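Local coordinates for cupin type-2 domain-containing protein (PDB 1YHF) that is of unknown function but belongs to the cupin family, whose members share a small beta-barrel fold, at residues 14-18 against 19-23. Residues are numbered along the deposited sequence; the frame is centred on the assembly and turned at random.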
ATOM      1  N   LYS A  14      17.672   4.636  11.276  1.00 28.69           N
ATOM      2  CA  LYS A  14      17.055   4.120  12.495  1.00 28.24           C
ATOM      3  C   LYS A  14      16.363   2.800  12.215  1.00 27.76           C
ATOM      4  O   LYS A  14      15.649   2.687  11.222  1.00 27.02           O
ATOM      5  CB  LYS A  14      16.032   5.123  13.033  1.00 28.45           C
ATOM      6  CG  LYS A  14      15.524   4.760  14.392  1.00 29.12           C
ATOM      7  CD  LYS A  14      14.603   5.816  14.925  1.00 33.85           C
ATOM      8  CE  LYS A  14      14.161   5.517  16.354  1.00 35.57           C
ATOM      9  NZ  LYS A  14      12.740   5.951  16.513  1.00 38.29           N
ATOM     10  N   VAL A  15      16.567   1.799  13.076  1.00 26.86           N
ATOM     11  CA  VAL A  15      15.858   0.524  12.884  1.00 25.94           C
ATOM     12  C   VAL A  15      14.383   0.710  13.273  1.00 26.41           C
ATOM     13  O   VAL A  15      14.067   1.121  14.400  1.00 25.86           O
ATOM     14  CB  VAL A  15      16.472  -0.661  13.668  1.00 25.58           C
ATOM     15  CG1 VAL A  15      15.670  -1.928  13.389  1.00 24.44           C
ATOM     16  CG2 VAL A  15      17.940  -0.891  13.294  1.00 23.50           C
ATOM     17  N   LEU A  16      13.502   0.405  12.325  1.00 26.26           N
ATOM     18  CA  LEU A  16      12.065   0.657  12.456  1.00 27.44           C
ATOM     19  C   LEU A  16      11.288  -0.625  12.186  1.00 27.48           C
ATOM     20  O   LEU A  16      11.817  -1.577  11.595  1.00 26.92           O
ATOM     21  CB  LEU A  16      11.601   1.713  11.447  1.00 28.31           C
ATOM     22  CG  LEU A  16      12.341   3.045  11.346  1.00 29.86           C
ATOM     23  CD1 LEU A  16      11.981   3.739  10.061  1.00 30.62           C
ATOM     24  CD2 LEU A  16      12.024   3.905  12.550  1.00 32.95           C
ATOM     25  N   ASP A  17      10.041  -0.624  12.649  1.00 27.14           N
ATOM     26  CA  ASP A  17       9.052  -1.629  12.307  1.00 27.84           C
ATOM     27  C   ASP A  17       7.934  -0.881  11.592  1.00 27.82           C
ATOM     28  O   ASP A  17       7.234  -0.071  12.216  1.00 27.44           O
ATOM     29  CB  ASP A  17       8.553  -2.282  13.592  1.00 28.18           C
ATOM     30  CG  ASP A  17       7.440  -3.276  13.366  1.00 30.00           C
ATOM     31  OD1 ASP A  17       6.900  -3.403  12.239  1.00 30.70           O
ATOM     32  OD2 ASP A  17       7.099  -3.942  14.357  1.00 31.15           O
ATOM     33  N   LEU A  18       7.772  -1.133  10.289  1.00 27.58           N
ATOM     34  CA  LEU A  18       6.754  -0.421   9.502  1.00 29.00           C
ATOM     35  C   LEU A  18       5.325  -0.548  10.049  1.00 29.11           C
ATOM     36  O   LEU A  18       4.531   0.367   9.897  1.00 29.44           O
ATOM     37  CB  LEU A  18       6.804  -0.801   8.007  1.00 28.80           C
ATOM     38  CG  LEU A  18       8.044  -0.430   7.177  1.00 30.10           C
ATOM     39  CD1 LEU A  18       7.912  -1.015   5.773  1.00 30.61           C
ATOM     40  CD2 LEU A  18       8.294   1.101   7.083  1.00 30.49           C
ATOM     41  N   THR A  19       5.005  -1.681  10.676  1.00 29.85           N
ATOM     42  CA  THR A  19       3.681  -1.866  11.305  1.00 30.36           C
ATOM     43  C   THR A  19       3.500  -0.981  12.545  1.00 31.23           C
ATOM     44  O   THR A  19       2.381  -0.840  13.052  1.00 31.69           O
ATOM     45  CB  THR A  19       3.367  -3.354  11.686  1.00 29.85           C
ATOM     46  OG1 THR A  19       4.244  -3.798  12.734  1.00 28.49           O
ATOM     47  CG2 THR A  19       3.498  -4.258  10.485  1.00 29.13           C
ATOM     48  N   GLN A  20       4.594  -0.402  13.037  1.00 31.43           N
ATOM     49  CA  GLN A  20       4.494   0.592  14.105  1.00 32.42           C
ATOM     50  C   GLN A  20       4.462   2.012  13.561  1.00 31.90           C
ATOM     51  O   GLN A  20       4.082   2.926  14.279  1.00 32.18           O
ATOM     52  CB  GLN A  20       5.627   0.463  15.143  1.00 32.40           C
ATOM     53  CG  GLN A  20       5.779  -0.914  15.784  1.00 35.60           C
ATOM     54  CD  GLN A  20       4.490  -1.478  16.375  1.00 41.42           C
ATOM     55  OE1 GLN A  20       3.964  -0.953  17.367  1.00 41.75           O
ATOM     56  NE2 GLN A  20       3.985  -2.576  15.779  1.00 43.77           N
ATOM     57  N   GLU A  21       4.863   2.191  12.306  1.00 31.60           N
ATOM     58  CA  GLU A  21       4.912   3.510  11.688  1.00 31.66           C
ATOM     59  C   GLU A  21       3.529   3.963  11.241  1.00 30.91           C
ATOM     60  O   GLU A  21       3.294   5.162  11.097  1.00 30.94           O
ATOM     61  CB  GLU A  21       5.875   3.541  10.488  1.00 32.50           C
ATOM     62  CG  GLU A  21       7.356   3.333  10.830  1.00 34.45           C
ATOM     63  CD  GLU A  21       7.961   4.471  11.631  1.00 39.82           C
ATOM     64  OE1 GLU A  21       7.927   5.635  11.174  1.00 41.52           O
ATOM     65  OE2 GLU A  21       8.496   4.189  12.726  1.00 43.50           O
ATOM     66  N   VAL A  22       2.634   3.003  10.988  1.00 29.50           N
ATOM     67  CA  VAL A  22       1.254   3.289  10.590  1.00 29.36           C
ATOM     68  C   VAL A  22       0.301   2.381  11.373  1.00 29.10           C
ATOM     69  O   VAL A  22       0.031   1.240  10.981  1.00 27.73           O
ATOM     70  CB  VAL A  22       1.026   3.179   9.043  1.00 29.16           C
ATOM     71  CG1 VAL A  22      -0.321   3.735   8.674  1.00 31.12           C
ATOM     72  CG2 VAL A  22       2.058   3.992   8.291  1.00 30.20           C
HETATM   73  N   MSE A  23      -0.172   2.897  12.509  1.00 28.93           N
HETATM   74  CA  MSE A  23      -1.026   2.138  13.407  1.00 30.48           C
HETATM   75  C   MSE A  23      -2.417   1.909  12.804  1.00 29.69           C
HETATM   76  O   MSE A  23      -2.866   2.673  11.951  1.00 29.24           O
HETATM   77  CB  MSE A  23      -1.105   2.843  14.770  1.00 31.08           C
HETATM   78  CG  MSE A  23       0.295   3.067  15.404  1.00 35.49           C
HETATM   79 SE   MSE A  23       1.087   1.365  15.978  0.74 45.40          SE
HETATM   80  CE  MSE A  23       0.133   1.255  17.662  1.00 42.88           C
TER
HETATM   81  O   HOH W   1      10.494   4.544  15.440  1.00 49.64           O
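The Asp17 carboxylate is used on one face. Thr19 N and Thr19 OG1 meet OD1 from above its plane, and Gln20 CG lies over the same face, 3.6 Å from Asp17 OD2. The Gln20 amide plane is turned 51° from the carboxylate. Gln20 NE2 gives a hydrogen bond to Thr19 OG1 at 3.3 Å.

Asp17 is the N-cap of the short helix 18-21. With CG anti to the backbone N (chi1 176°), OD1 turns back to the first turn. Asp17 OD1 accepts Thr19 N at 3.0 Å and Thr19 OG1 at 2.7 Å. Asp17 O accepts Gln20 N at 2.8 Å, and Leu18 O accepts Glu21 N at 3.0 Å. The i+4 bonds of the turn are weak.

Glu21 OE2 reaches Leu16 CD2 at 3.5 Å, the side chains crossing at about a right angle. A water joins Lys14 NZ to this OE2, weakly on the Glu21 side. Lys14 also forms a salt bridge with Glu11.

Leu18 and Thr19 rest on Leu67 of strand 61-68, setting the turn against the sheet. Two donors on Asp17 OD1 would limit the carboxylate's rotation; with the helix N-terminus they would modestly favour its charged form.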